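Local coordinates for purine catabolism protein pucG (Bacillus subtilis, PDB 3ISL) that catalyses the pyridoxal-phosphate-dependent transfer of the amino group of (S)-ureidoglycine to glyoxylate in purine catabolism, yielding oxalurate and glycine, at residues M50-E55 and L282-G287; V89-Y94 and Y99-I104; F292-H297 and Y369-E374; A344-E349 and V376-A381. All blocks are in the same frame, centred on the assembly; numbering follows the deposited sequence.

Contact 1: M50-E55 and L282-G287; sequences MEMLRE and LVLEEG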
loop_
_atom_site.group_PDB
_atom_site.type_symbol
_atom_site.label_atom_id
_atom_site.label_comp_id
_atom_site.label_asym_id
_atom_site.label_seq_id
_atom_site.Cartn_x
_atom_site.Cartn_y
_atom_site.Cartn_z
ATOM N N MET A 50 10.033 2.457 -14.141
ATOM C CA MET A 50 9.308 1.755 -15.197
ATOM C C MET A 50 10.283 1.104 -16.208
ATOM O O MET A 50 10.104 -0.062 -16.551
ATOM C CB MET A 50 8.275 2.665 -15.915
ATOM C CG MET A 50 7.116 3.357 -15.068
ATOM S SD MET A 50 6.171 4.244 -16.291
ATOM C CE MET A 50 5.312 5.547 -15.428
ATOM N N GLU A 51 11.348 1.797 -16.646
ATOM C CA GLU A 51 12.363 1.164 -17.484
ATOM C C GLU A 51 12.989 -0.061 -16.812
ATOM O O GLU A 51 13.336 -1.017 -17.450
ATOM C CB GLU A 51 13.514 2.138 -17.853
ATOM C CG GLU A 51 13.135 3.253 -18.892
ATOM C CD GLU A 51 12.977 2.752 -20.402
ATOM O OE1 GLU A 51 12.743 1.507 -20.726
ATOM O OE2 GLU A 51 13.097 3.661 -21.287
ATOM N N MET A 52 13.274 0.036 -15.533
ATOM C CA MET A 52 13.958 -1.052 -14.842
ATOM C C MET A 52 13.010 -2.239 -14.695
ATOM O O MET A 52 13.433 -3.409 -14.756
ATOM C CB MET A 52 14.481 -0.579 -13.452
ATOM C CG MET A 52 15.808 0.210 -13.580
ATOM S SD MET A 52 16.621 0.533 -11.960
ATOM C CE MET A 52 15.362 1.368 -11.025
ATOM N N LEU A 53 11.724 -1.938 -14.479
ATOM C CA LEU A 53 10.713 -3.016 -14.390
ATOM C C LEU A 53 10.569 -3.728 -15.746
ATOM O O LEU A 53 10.403 -4.932 -15.785
ATOM C CB LEU A 53 9.332 -2.536 -13.911
ATOM C CG LEU A 53 9.353 -2.019 -12.460
ATOM C CD1 LEU A 53 7.934 -1.557 -12.097
ATOM C CD2 LEU A 53 9.834 -3.101 -11.484
ATOM N N ARG A 54 10.712 -2.996 -16.852
ATOM C CA ARG A 54 10.739 -3.672 -18.183
ATOM C C ARG A 54 11.830 -4.734 -18.226
ATOM O O ARG A 54 11.566 -5.870 -18.636
ATOM C CB ARG A 54 10.891 -2.654 -19.318
ATOM C CG ARG A 54 9.742 -1.608 -19.365
ATOM C CD ARG A 54 9.808 -0.670 -20.611
ATOM N NE ARG A 54 8.639 0.170 -20.518
ATOM C CZ ARG A 54 8.651 1.425 -20.086
ATOM N NH1 ARG A 54 9.785 2.020 -19.777
ATOM N NH2 ARG A 54 7.526 2.097 -19.955
ATOM N N GLU A 55 13.029 -4.411 -17.717
ATOM C CA GLU A 55 14.153 -5.347 -17.720
ATOM C C GLU A 55 13.949 -6.509 -16.771
ATOM O O GLU A 55 14.256 -7.640 -17.141
ATOM C CB GLU A 55 15.507 -4.685 -17.339
ATOM C CG GLU A 55 16.046 -3.784 -18.358
ATOM C CD GLU A 55 17.430 -3.288 -17.958
ATOM O OE1 GLU A 55 17.545 -2.059 -17.912
ATOM O OE2 GLU A 55 18.373 -4.106 -17.656
ATOM N N LEU A 282 19.440 -2.872 -7.659
ATOM C CA LEU A 282 20.377 -3.863 -7.146
ATOM C C LEU A 282 20.253 -5.171 -7.848
ATOM O O LEU A 282 21.290 -5.854 -8.091
ATOM C CB LEU A 282 20.283 -4.096 -5.636
ATOM C CG LEU A 282 20.568 -2.869 -4.774
ATOM C CD1 LEU A 282 20.632 -3.238 -3.279
ATOM C CD2 LEU A 282 21.808 -2.091 -5.172
ATOM N N VAL A 283 19.027 -5.551 -8.188
ATOM C CA VAL A 283 18.925 -6.775 -8.985
ATOM C C VAL A 283 19.611 -6.671 -10.334
ATOM O O VAL A 283 20.308 -7.563 -10.751
ATOM C CB VAL A 283 17.526 -7.487 -9.003
ATOM C CG1 VAL A 283 16.553 -6.985 -8.013
ATOM C CG2 VAL A 283 17.042 -8.107 -10.406
ATOM N N LEU A 284 19.423 -5.557 -10.978
ATOM C CA LEU A 284 20.003 -5.341 -12.290
ATOM C C LEU A 284 21.518 -5.178 -12.222
ATOM O O LEU A 284 22.174 -5.450 -13.187
ATOM C CB LEU A 284 19.329 -4.110 -12.922
ATOM C CG LEU A 284 18.133 -4.328 -13.867
ATOM C CD1 LEU A 284 17.469 -5.778 -14.088
ATOM C CD2 LEU A 284 17.121 -3.276 -13.756
ATOM N N GLU A 285 22.076 -4.700 -11.097
ATOM C CA GLU A 285 23.504 -4.574 -10.993
ATOM C C GLU A 285 24.120 -5.940 -10.825
ATOM O O GLU A 285 25.196 -6.190 -11.359
ATOM C CB GLU A 285 23.959 -3.654 -9.873
ATOM C CG GLU A 285 23.436 -2.210 -10.032
ATOM C CD GLU A 285 24.030 -1.201 -9.023
ATOM O OE1 GLU A 285 24.612 -1.652 -8.012
ATOM O OE2 GLU A 285 23.928 0.054 -9.280
ATOM N N GLU A 286 23.429 -6.814 -10.077
ATOM C CA GLU A 286 23.823 -8.184 -9.972
ATOM C C GLU A 286 23.800 -8.882 -11.342
ATOM O O GLU A 286 24.749 -9.609 -11.726
ATOM C CB GLU A 286 22.964 -8.938 -8.936
ATOM C CG GLU A 286 23.541 -10.397 -8.700
ATOM C CD GLU A 286 22.874 -11.165 -7.564
ATOM O OE1 GLU A 286 21.874 -10.657 -7.007
ATOM O OE2 GLU A 286 23.351 -12.290 -7.170
ATOM N N GLY A 287 22.747 -8.637 -12.119
ATOM C CA GLY A 287 22.593 -9.391 -13.336
ATOM C C GLY A 287 21.536 -10.444 -13.067
ATOM O O GLY A 287 21.664 -11.267 -12.110
#
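Leu284 reaches across from helix 270-286 and sets its two methyl branches against two residues one turn apart on helix 40-56. Branch CD2 meets the root of the Met52 chain, with Leu284 CD2 3.7 Å from Met52 CG and nearly as close to Met52 CB. Branch CD1 turns to Glu55 and lies 4.0 Å from its CB. The Glu55 chain runs extended beyond CG, which carries the carboxylate across the leucine at a slant: Glu55 OE2 stands 3.8 Å from Leu284 CG, a contact of an oxygen with carbon and no hydrogen bond. No polar bond joins the two segments. Met52 is buried and also packs on Arg277, Val280 and Arg281 of the leucine's own helix. Behind it, Leu53 turns to Ala64 and Pro66 of strand 63-68, and Arg54 holds the backbone oxygens of Asn61 and Arg62. This is helix-to-helix packing without polar bonds, part buried and part at the surface, joining helix 270-286 to a helix that lies against the edge of the main sheet in a class-V aminotransferase.

Contact 2: V89-Y94 and Y99-I104; sequences VLIPIY and YLLTEI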
loop_
_atom_site.group_PDB
_atom_site.type_symbol
_atom_site.label_atom_id
_atom_site.label_comp_id
_atom_site.label_asym_id
_atom_site.label_seq_id
_atom_site.Cartn_x
_atom_site.Cartn_y
_atom_site.Cartn_z
ATOM N N VAL A 89 -13.071 -17.730 -17.063
ATOM C CA VAL A 89 -11.718 -17.623 -16.550
ATOM C C VAL A 89 -11.269 -19.013 -16.108
ATOM O O VAL A 89 -11.869 -19.628 -15.228
ATOM C CB VAL A 89 -11.645 -16.613 -15.346
ATOM C CG1 VAL A 89 -10.213 -16.572 -14.725
ATOM C CG2 VAL A 89 -12.155 -15.156 -15.739
ATOM N N LEU A 90 -10.195 -19.488 -16.729
ATOM C CA LEU A 90 -9.646 -20.805 -16.453
ATOM C C LEU A 90 -8.502 -20.621 -15.436
ATOM O O LEU A 90 -7.568 -19.893 -15.691
ATOM C CB LEU A 90 -9.012 -21.385 -17.709
ATOM C CG LEU A 90 -8.957 -22.905 -17.943
ATOM C CD1 LEU A 90 -7.685 -23.339 -18.676
ATOM C CD2 LEU A 90 -9.381 -23.894 -16.834
ATOM N N ILE A 91 -8.550 -21.342 -14.339
ATOM C CA ILE A 91 -7.509 -21.208 -13.339
ATOM C C ILE A 91 -7.019 -22.607 -12.981
ATOM O O ILE A 91 -7.705 -23.339 -12.283
ATOM C CB ILE A 91 -8.031 -20.489 -12.090
ATOM C CG1 ILE A 91 -8.786 -19.210 -12.508
ATOM C CG2 ILE A 91 -6.847 -20.160 -11.117
ATOM C CD1 ILE A 91 -9.419 -18.390 -11.356
ATOM N N PRO A 92 -5.832 -22.968 -13.447
ATOM C CA PRO A 92 -5.303 -24.253 -13.005
ATOM C C PRO A 92 -4.624 -24.030 -11.661
ATOM O O PRO A 92 -3.695 -23.262 -11.580
ATOM C CB PRO A 92 -4.264 -24.638 -14.099
ATOM C CG PRO A 92 -4.370 -23.605 -15.184
ATOM C CD PRO A 92 -4.984 -22.342 -14.470
ATOM N N ILE A 93 -5.065 -24.763 -10.645
ATOM C CA ILE A 93 -4.666 -24.591 -9.264
ATOM C C ILE A 93 -3.838 -25.758 -8.741
ATOM O O ILE A 93 -4.272 -26.909 -8.775
ATOM C CB ILE A 93 -5.919 -24.467 -8.430
ATOM C CG1 ILE A 93 -6.651 -23.152 -8.787
ATOM C CG2 ILE A 93 -5.596 -24.492 -6.894
ATOM C CD1 ILE A 93 -8.156 -23.265 -8.392
ATOM N N TYR A 94 -2.616 -25.477 -8.289
ATOM C CA TYR A 94 -1.787 -26.572 -7.737
ATOM C C TYR A 94 -1.262 -26.210 -6.329
ATOM O O TYR A 94 -0.422 -26.914 -5.737
ATOM C CB TYR A 94 -0.664 -26.950 -8.712
ATOM C CG TYR A 94 0.259 -25.809 -9.075
ATOM C CD1 TYR A 94 -0.105 -24.846 -10.039
ATOM C CD2 TYR A 94 1.476 -25.654 -8.413
ATOM C CE1 TYR A 94 0.743 -23.820 -10.329
ATOM C CE2 TYR A 94 2.326 -24.638 -8.696
ATOM C CZ TYR A 94 1.984 -23.735 -9.649
ATOM O OH TYR A 94 2.862 -22.715 -9.851
ATOM N N TYR A 99 -6.132 -20.700 -5.350
ATOM C CA TYR A 99 -7.432 -20.363 -4.737
ATOM C C TYR A 99 -7.651 -18.879 -4.465
ATOM O O TYR A 99 -8.793 -18.412 -4.489
ATOM C CB TYR A 99 -7.615 -21.145 -3.448
ATOM C CG TYR A 99 -7.674 -22.632 -3.747
ATOM C CD1 TYR A 99 -8.711 -23.159 -4.508
ATOM C CD2 TYR A 99 -6.706 -23.501 -3.257
ATOM C CE1 TYR A 99 -8.775 -24.518 -4.801
ATOM C CE2 TYR A 99 -6.771 -24.865 -3.541
ATOM C CZ TYR A 99 -7.800 -25.366 -4.324
ATOM O OH TYR A 99 -7.859 -26.720 -4.621
ATOM N N LEU A 100 -6.585 -18.123 -4.219
ATOM C CA LEU A 100 -6.785 -16.698 -4.162
ATOM C C LEU A 100 -7.185 -16.135 -5.535
ATOM O O LEU A 100 -8.021 -15.255 -5.631
ATOM C CB LEU A 100 -5.481 -16.021 -3.711
ATOM C CG LEU A 100 -5.317 -14.521 -3.586
ATOM C CD1 LEU A 100 -6.255 -13.930 -2.526
ATOM C CD2 LEU A 100 -3.756 -14.241 -3.260
ATOM N N LEU A 101 -6.563 -16.626 -6.605
ATOM C CA LEU A 101 -6.957 -16.166 -7.923
ATOM C C LEU A 101 -8.445 -16.465 -8.152
ATOM O O LEU A 101 -9.134 -15.640 -8.740
ATOM C CB LEU A 101 -6.151 -16.885 -9.021
ATOM C CG LEU A 101 -4.647 -16.632 -9.084
ATOM C CD1 LEU A 101 -4.134 -17.403 -10.309
ATOM C CD2 LEU A 101 -4.293 -15.130 -9.137
ATOM N N THR A 102 -8.933 -17.644 -7.714
ATOM C CA THR A 102 -10.322 -17.981 -8.000
ATOM C C THR A 102 -11.274 -17.094 -7.175
ATOM O O THR A 102 -12.315 -16.627 -7.666
ATOM C CB THR A 102 -10.678 -19.512 -7.881
ATOM O OG1 THR A 102 -10.807 -19.903 -6.514
ATOM C CG2 THR A 102 -9.671 -20.401 -8.562
ATOM N N GLU A 103 -10.903 -16.852 -5.930
ATOM C CA GLU A 103 -11.630 -15.900 -5.075
ATOM C C GLU A 103 -11.850 -14.531 -5.718
ATOM O O GLU A 103 -12.970 -14.033 -5.790
ATOM C CB GLU A 103 -10.811 -15.700 -3.817
ATOM C CG GLU A 103 -11.101 -16.641 -2.758
ATOM C CD GLU A 103 -12.283 -16.158 -2.026
ATOM O OE1 GLU A 103 -12.398 -14.907 -2.017
ATOM O OE2 GLU A 103 -13.085 -16.982 -1.513
ATOM N N ILE A 104 -10.749 -13.928 -6.147
ATOM C CA ILE A 104 -10.754 -12.626 -6.793
ATOM C C ILE A 104 -11.616 -12.642 -8.063
ATOM O O ILE A 104 -12.503 -11.786 -8.243
ATOM C CB ILE A 104 -9.291 -12.170 -7.096
ATOM C CG1 ILE A 104 -8.567 -11.786 -5.795
ATOM C CG2 ILE A 104 -9.316 -10.980 -7.989
ATOM C CD1 ILE A 104 -7.058 -11.911 -5.842
#
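Ile91 and Ile93, two residues apart on strand 88-93, press on helix 96-107 within a beta-alpha-beta unit, strand and helix running nearly antiparallel at 158°. Ile93 divides its branches: with CG2 anti to the backbone N (CG1 at chi1 -67°), that methyl sits over one face of the Tyr99 ring, 3.6 Å from its centroid, a CH-pi contact only 17° off the ring normal. The other branch ends at Thr102, where Ile93 CD1 comes to 3.2 Å from Thr102 CG2, a tight pair. Ile91 CD1 meets the same methyl, while Ile91 CG2 lies 4.0 Å from Leu101 CB. The Tyr99 hydroxyl is hydrogen-bonded to Glu116, at the end of strand 111-116; a serine at Tyr99 would probably leave Ile93 CG2 without its aromatic cover and Glu116 without this partner. Thr102 places CG2 toward the strand by keeping OG1 between backbone N and carbonyl carbon. From there Thr102 OG1 donates to Tyr99 O at 3.2 Å, on the same face of that carbonyl as Glu103 N.

Contact 3: F292-H297 and Y369-E374; sequences FERHRH and YSCRKE
Cys371 lies over one face of the His295 imidazole, its sulfur offset toward the rim. Cys371 SG is 4.2 Å from the ring centroid and 25° off the normal, a sulfur-aromatic contact, and Cys371 CB stands over the same ring at 4.3 Å from its centroid. The sulfur is brought there by a chi1 of -176°, which sets it opposite the backbone N. Arg294 comes at the same residue from its carbonyl: Arg294 NH1 donates to Cys371 O at 3.0 Å, the oxygen near the guanidinium plane and the bond bent to 138°. The arginine chain folds at chi2 and chi3, which lays its guanidinium against the imidazole, with His295 CE1 3.6 Å from the guanidinium plane, over its centre. Several partners fix these groups. Arg294 NH2 forms a salt bridge with Glu286, and the imidazole is pinned at both nitrogens, ND1 to Arg291 O and NE2 to Gly368 N. Cys371 centres an inverse gamma turn in the link entering helix 373-389; helix 288-308 lies against that link and also supplies His298 to pack on Cys371.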
loop_
_atom_site.group_PDB
_atom_site.type_symbol
_atom_site.label_atom_id
_atom_site.label_comp_id
_atom_site.label_asym_id
_atom_site.label_seq_id
_atom_site.Cartn_x
_atom_site.Cartn_y
_atom_site.Cartn_z
ATOM N N PHE A 292 19.942 -15.418 -10.780
ATOM C CA PHE A 292 19.243 -16.735 -10.727
ATOM C C PHE A 292 20.182 -17.878 -10.368
ATOM O O PHE A 292 19.803 -18.825 -9.627
ATOM C CB PHE A 292 18.547 -17.108 -12.052
ATOM C CG PHE A 292 17.620 -16.022 -12.622
ATOM C CD1 PHE A 292 16.895 -15.152 -11.784
ATOM C CD2 PHE A 292 17.470 -15.896 -14.006
ATOM C CE1 PHE A 292 16.060 -14.149 -12.312
ATOM C CE2 PHE A 292 16.622 -14.888 -14.545
ATOM C CZ PHE A 292 15.895 -14.049 -13.691
ATOM N N GLU A 293 21.396 -17.821 -10.925
ATOM C CA GLU A 293 22.428 -18.828 -10.623
ATOM C C GLU A 293 22.843 -18.747 -9.124
ATOM O O GLU A 293 23.029 -19.778 -8.454
ATOM C CB GLU A 293 23.656 -18.655 -11.552
ATOM C CG GLU A 293 24.872 -19.419 -11.034
ATOM C CD GLU A 293 24.639 -20.927 -11.092
ATOM O OE1 GLU A 293 25.191 -21.684 -10.243
ATOM O OE2 GLU A 293 23.885 -21.358 -12.009
ATOM N N ARG A 294 22.925 -17.529 -8.588
ATOM C CA ARG A 294 23.239 -17.363 -7.175
ATOM C C ARG A 294 22.142 -17.984 -6.265
ATOM O O ARG A 294 22.417 -18.530 -5.214
ATOM C CB ARG A 294 23.424 -15.849 -6.925
ATOM C CG ARG A 294 23.920 -15.435 -5.519
ATOM C CD ARG A 294 22.801 -15.011 -4.611
ATOM N NE ARG A 294 22.227 -13.716 -5.015
ATOM C CZ ARG A 294 21.356 -13.012 -4.309
ATOM N NH1 ARG A 294 20.921 -13.491 -3.172
ATOM N NH2 ARG A 294 20.876 -11.842 -4.813
ATOM N N HIS A 295 20.877 -17.858 -6.668
ATOM C CA HIS A 295 19.776 -18.495 -5.918
ATOM C C HIS A 295 19.926 -20.046 -6.000
ATOM O O HIS A 295 19.771 -20.727 -5.009
ATOM C CB HIS A 295 18.414 -18.000 -6.414
ATOM C CG HIS A 295 18.049 -16.625 -5.863
ATOM N ND1 HIS A 295 18.679 -15.458 -6.269
ATOM C CD2 HIS A 295 17.151 -16.252 -4.913
ATOM C CE1 HIS A 295 18.175 -14.429 -5.595
ATOM N NE2 HIS A 295 17.275 -14.894 -4.742
ATOM N N ARG A 296 20.215 -20.573 -7.168
ATOM C CA ARG A 296 20.533 -22.007 -7.266
ATOM C C ARG A 296 21.709 -22.491 -6.423
ATOM O O ARG A 296 21.677 -23.592 -5.770
ATOM C CB ARG A 296 20.776 -22.356 -8.714
ATOM C CG ARG A 296 19.433 -22.336 -9.512
ATOM C CD ARG A 296 19.598 -23.058 -10.854
ATOM N NE ARG A 296 20.635 -22.422 -11.685
ATOM C CZ ARG A 296 20.424 -21.367 -12.493
ATOM N NH1 ARG A 296 19.211 -20.782 -12.598
ATOM N NH2 ARG A 296 21.433 -20.896 -13.209
ATOM N N HIS A 297 22.785 -21.713 -6.434
ATOM C CA HIS A 297 23.948 -22.110 -5.656
ATOM C C HIS A 297 23.561 -22.352 -4.145
ATOM O O HIS A 297 23.866 -23.422 -3.530
ATOM C CB HIS A 297 25.014 -21.006 -5.827
ATOM C CG HIS A 297 26.289 -21.280 -5.090
ATOM N ND1 HIS A 297 26.934 -20.324 -4.334
ATOM C CD2 HIS A 297 27.052 -22.402 -5.011
ATOM C CE1 HIS A 297 28.033 -20.843 -3.821
ATOM N NE2 HIS A 297 28.102 -22.110 -4.180
ATOM N N TYR A 369 18.001 -11.046 -0.481
ATOM C CA TYR A 369 19.144 -10.759 0.397
ATOM C C TYR A 369 19.338 -11.874 1.436
ATOM O O TYR A 369 20.432 -12.052 1.944
ATOM C CB TYR A 369 18.926 -9.429 1.122
ATOM C CG TYR A 369 20.190 -9.010 1.859
ATOM C CD1 TYR A 369 21.324 -8.561 1.132
ATOM C CD2 TYR A 369 20.277 -9.118 3.229
ATOM C CE1 TYR A 369 22.489 -8.209 1.770
ATOM C CE2 TYR A 369 21.475 -8.779 3.896
ATOM C CZ TYR A 369 22.574 -8.345 3.151
ATOM O OH TYR A 369 23.741 -7.977 3.808
ATOM N N SER A 370 18.247 -12.542 1.834
ATOM C CA SER A 370 18.285 -13.743 2.707
ATOM C C SER A 370 18.982 -14.975 2.072
ATOM O O SER A 370 19.410 -15.965 2.782
ATOM C CB SER A 370 16.821 -14.092 3.057
ATOM O OG SER A 370 16.342 -13.234 4.122
ATOM N N CYS A 371 19.096 -14.940 0.742
ATOM C CA CYS A 371 19.689 -16.047 0.006
ATOM C C CYS A 371 21.204 -15.811 0.002
ATOM O O CYS A 371 21.773 -15.312 -1.001
ATOM C CB CYS A 371 19.124 -16.101 -1.421
ATOM S SG CYS A 371 19.735 -17.505 -2.335
ATOM N N ARG A 372 21.853 -16.105 1.136
ATOM C CA ARG A 372 23.283 -15.841 1.221
ATOM C C ARG A 372 23.934 -16.850 2.119
ATOM O O ARG A 372 23.291 -17.445 2.995
ATOM C CB ARG A 372 23.609 -14.376 1.613
ATOM C CG ARG A 372 23.423 -14.052 3.142
ATOM C CD ARG A 372 23.627 -12.510 3.354
ATOM N NE ARG A 372 23.597 -12.190 4.782
ATOM C CZ ARG A 372 22.474 -11.924 5.410
ATOM N NH1 ARG A 372 21.349 -11.931 4.685
ATOM N NH2 ARG A 372 22.463 -11.579 6.709
ATOM N N LYS A 373 25.224 -17.094 1.880
ATOM C CA LYS A 373 25.874 -18.209 2.569
ATOM C C LYS A 373 25.811 -18.150 4.084
ATOM O O LYS A 373 25.613 -19.179 4.713
ATOM C CB LYS A 373 27.302 -18.327 2.133
ATOM C CG LYS A 373 28.287 -17.407 2.860
ATOM C CD LYS A 373 29.694 -17.526 2.156
ATOM C CE LYS A 373 30.174 -18.940 2.339
ATOM N NZ LYS A 373 28.940 -19.628 2.910
ATOM N N GLU A 374 25.907 -16.959 4.678
ATOM C CA GLU A 374 25.853 -16.826 6.135
ATOM C C GLU A 374 24.509 -17.337 6.724
ATOM O O GLU A 374 24.485 -18.013 7.789
ATOM C CB GLU A 374 26.106 -15.354 6.586
ATOM C CG GLU A 374 27.549 -14.853 6.246
ATOM C CD GLU A 374 27.615 -14.143 4.879
ATOM O OE1 GLU A 374 26.756 -14.356 3.983
ATOM O OE2 GLU A 374 28.533 -13.349 4.706
#

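Contact 4: A344-E349 and V376-A381; sequences AQFGIE and VLFVLA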
loop_
_atom_site.group_PDB
_atom_site.type_symbol
_atom_site.label_atom_id
_atom_site.label_comp_id
_atom_site.label_asym_id
_atom_site.label_seq_id
_atom_site.Cartn_x
_atom_site.Cartn_y
_atom_site.Cartn_z
ATOM N N ALA A 344 12.841 -18.116 19.048
ATOM C CA ALA A 344 13.002 -17.561 20.405
ATOM C C ALA A 344 14.482 -17.599 20.792
ATOM O O ALA A 344 14.978 -16.696 21.453
ATOM C CB ALA A 344 12.128 -18.383 21.463
ATOM N N GLN A 345 15.220 -18.593 20.334
ATOM C CA GLN A 345 16.614 -18.674 20.803
ATOM C C GLN A 345 17.638 -18.134 19.816
ATOM O O GLN A 345 18.588 -17.441 20.209
ATOM C CB GLN A 345 16.973 -20.091 21.197
ATOM C CG GLN A 345 15.889 -20.670 22.072
ATOM C CD GLN A 345 15.897 -20.183 23.507
ATOM O OE1 GLN A 345 14.840 -20.082 24.130
ATOM N NE2 GLN A 345 17.072 -19.943 24.064
ATOM N N PHE A 346 17.487 -18.513 18.552
ATOM C CA PHE A 346 18.408 -18.058 17.512
ATOM C C PHE A 346 17.948 -16.851 16.744
ATOM O O PHE A 346 18.720 -16.297 15.979
ATOM C CB PHE A 346 18.718 -19.189 16.559
ATOM C CG PHE A 346 19.331 -20.408 17.222
ATOM C CD1 PHE A 346 20.683 -20.721 17.003
ATOM C CD2 PHE A 346 18.558 -21.296 17.987
ATOM C CE1 PHE A 346 21.285 -21.837 17.595
ATOM C CE2 PHE A 346 19.167 -22.425 18.558
ATOM C CZ PHE A 346 20.540 -22.696 18.340
ATOM N N GLY A 347 16.712 -16.401 16.936
ATOM C CA GLY A 347 16.224 -15.294 16.120
ATOM C C GLY A 347 16.069 -15.741 14.665
ATOM O O GLY A 347 15.980 -14.905 13.764
ATOM N N ILE A 348 16.086 -17.052 14.425
ATOM C CA ILE A 348 15.956 -17.580 13.050
ATOM C C ILE A 348 14.508 -17.847 12.689
ATOM O O ILE A 348 13.801 -18.493 13.463
ATOM C CB ILE A 348 16.712 -18.925 12.909
ATOM C CG1 ILE A 348 18.227 -18.663 12.991
ATOM C CG2 ILE A 348 16.305 -19.648 11.600
ATOM C CD1 ILE A 348 19.054 -20.044 13.052
ATOM N N GLU A 349 14.052 -17.363 11.533
ATOM C CA GLU A 349 12.635 -17.574 11.183
ATOM C C GLU A 349 12.499 -18.483 9.987
ATOM O O GLU A 349 13.062 -18.190 8.954
ATOM C CB GLU A 349 11.903 -16.237 10.875
ATOM C CG GLU A 349 10.389 -16.399 11.086
ATOM C CD GLU A 349 9.566 -15.276 10.400
ATOM O OE1 GLU A 349 10.180 -14.382 9.815
ATOM O OE2 GLU A 349 8.320 -15.289 10.464
ATOM N N VAL A 376 22.322 -19.347 5.096
ATOM C CA VAL A 376 22.194 -20.754 4.841
ATOM C C VAL A 376 22.944 -21.557 5.902
ATOM O O VAL A 376 22.437 -22.500 6.449
ATOM C CB VAL A 376 22.688 -21.106 3.432
ATOM C CG1 VAL A 376 22.953 -22.590 3.371
ATOM C CG2 VAL A 376 21.585 -20.736 2.431
ATOM N N LEU A 377 24.163 -21.160 6.229
ATOM C CA LEU A 377 24.894 -21.826 7.326
ATOM C C LEU A 377 24.181 -21.701 8.694
ATOM O O LEU A 377 24.076 -22.686 9.437
ATOM C CB LEU A 377 26.322 -21.263 7.406
ATOM C CG LEU A 377 27.503 -21.864 6.625
ATOM C CD1 LEU A 377 27.269 -23.059 5.727
ATOM C CD2 LEU A 377 28.492 -20.877 6.023
ATOM N N PHE A 378 23.688 -20.517 9.042
ATOM C CA PHE A 378 23.076 -20.338 10.368
ATOM C C PHE A 378 21.758 -21.085 10.503
ATOM O O PHE A 378 21.447 -21.615 11.577
ATOM C CB PHE A 378 22.905 -18.836 10.659
ATOM C CG PHE A 378 22.563 -18.471 12.123
ATOM C CD1 PHE A 378 22.947 -19.264 13.217
ATOM C CD2 PHE A 378 21.891 -17.248 12.402
ATOM C CE1 PHE A 378 22.624 -18.847 14.550
ATOM C CE2 PHE A 378 21.590 -16.843 13.739
ATOM C CZ PHE A 378 21.956 -17.646 14.784
ATOM N N VAL A 379 20.968 -21.130 9.436
ATOM C CA VAL A 379 19.690 -21.799 9.528
ATOM C C VAL A 379 19.913 -23.312 9.735
ATOM O O VAL A 379 19.151 -23.975 10.484
ATOM C CB VAL A 379 18.746 -21.495 8.317
ATOM C CG1 VAL A 379 19.187 -22.316 7.086
ATOM C CG2 VAL A 379 17.260 -21.826 8.691
ATOM N N LEU A 380 20.953 -23.869 9.103
ATOM C CA LEU A 380 21.240 -25.331 9.297
ATOM C C LEU A 380 21.780 -25.555 10.716
ATOM O O LEU A 380 21.421 -26.542 11.384
ATOM C CB LEU A 380 22.244 -25.882 8.280
ATOM C CG LEU A 380 21.805 -25.838 6.815
ATOM C CD1 LEU A 380 23.040 -25.932 5.960
ATOM C CD2 LEU A 380 20.864 -27.010 6.548
ATOM N N ALA A 381 22.639 -24.654 11.180
ATOM C CA ALA A 381 23.188 -24.824 12.534
ATOM C C ALA A 381 22.049 -24.745 13.575
ATOM O O ALA A 381 21.944 -25.591 14.417
ATOM C CB ALA A 381 24.241 -23.802 12.814
#
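Phe378 on helix 373-389 packs into the turn where helix 335-346 gives way to strand 348-349, which pairs in parallel with strand 13-14. Its first torsion (chi1 -167°) puts CG opposite the backbone N and swings the ring toward that turn. Ile348 can be followed outward. Its CB points to the helix and divides into two branches. Branch CG2 goes to Val379, with Ile348 CG2 3.8 Å from Val379 CG2, the two side chains crossing at about a right angle. Branch CG1 lies over one face of the phenyl ring, 3.9 Å from Phe378 CE2. At the tip, Ile348 CD1 stands over the ring centre, 3.8 Å from the Phe378 centroid and only 5° off its normal, a CH-pi contact. The same methyl also lies close to the backbone oxygen of Phe378. The far end of the ring is met by Phe346, whose own ring edge is touched by Phe378. Were Phe378 cut back to an alanine, a gap would probably open beneath Ile348 CD1 and the Phe346 ring would lose its aromatic neighbour. Thr13 touches both Ile348 and Phe378, while Val379 also packs on Leu302 of helix 288-308. Between the two rings, the nearest pair is Phe346 CD1 and Phe378 CE1, at 3.6 Å.

Along the chain contact 2 is nested within the loop closed by contact 1, while contacts 3 and 4 follow and interlock, their segments alternating. Contacts 3 and 4, with centres about 16 Å apart, share helix 373-389. Contacts 1 and 3 are about 18 Å apart between centres and touch directly through the salt bridge of Glu286 with Arg294, linking the successive helices 270-286 and 288-308. Contact 2 packs helix 96-107 on strand 88-93 of the seven-stranded mixed sheet and lies across the chain's centre from contacts 1 and 3, about 29 and 30 Å away between centres. The set thus runs from the sheet that carries the cofactor site to the C-terminal helices.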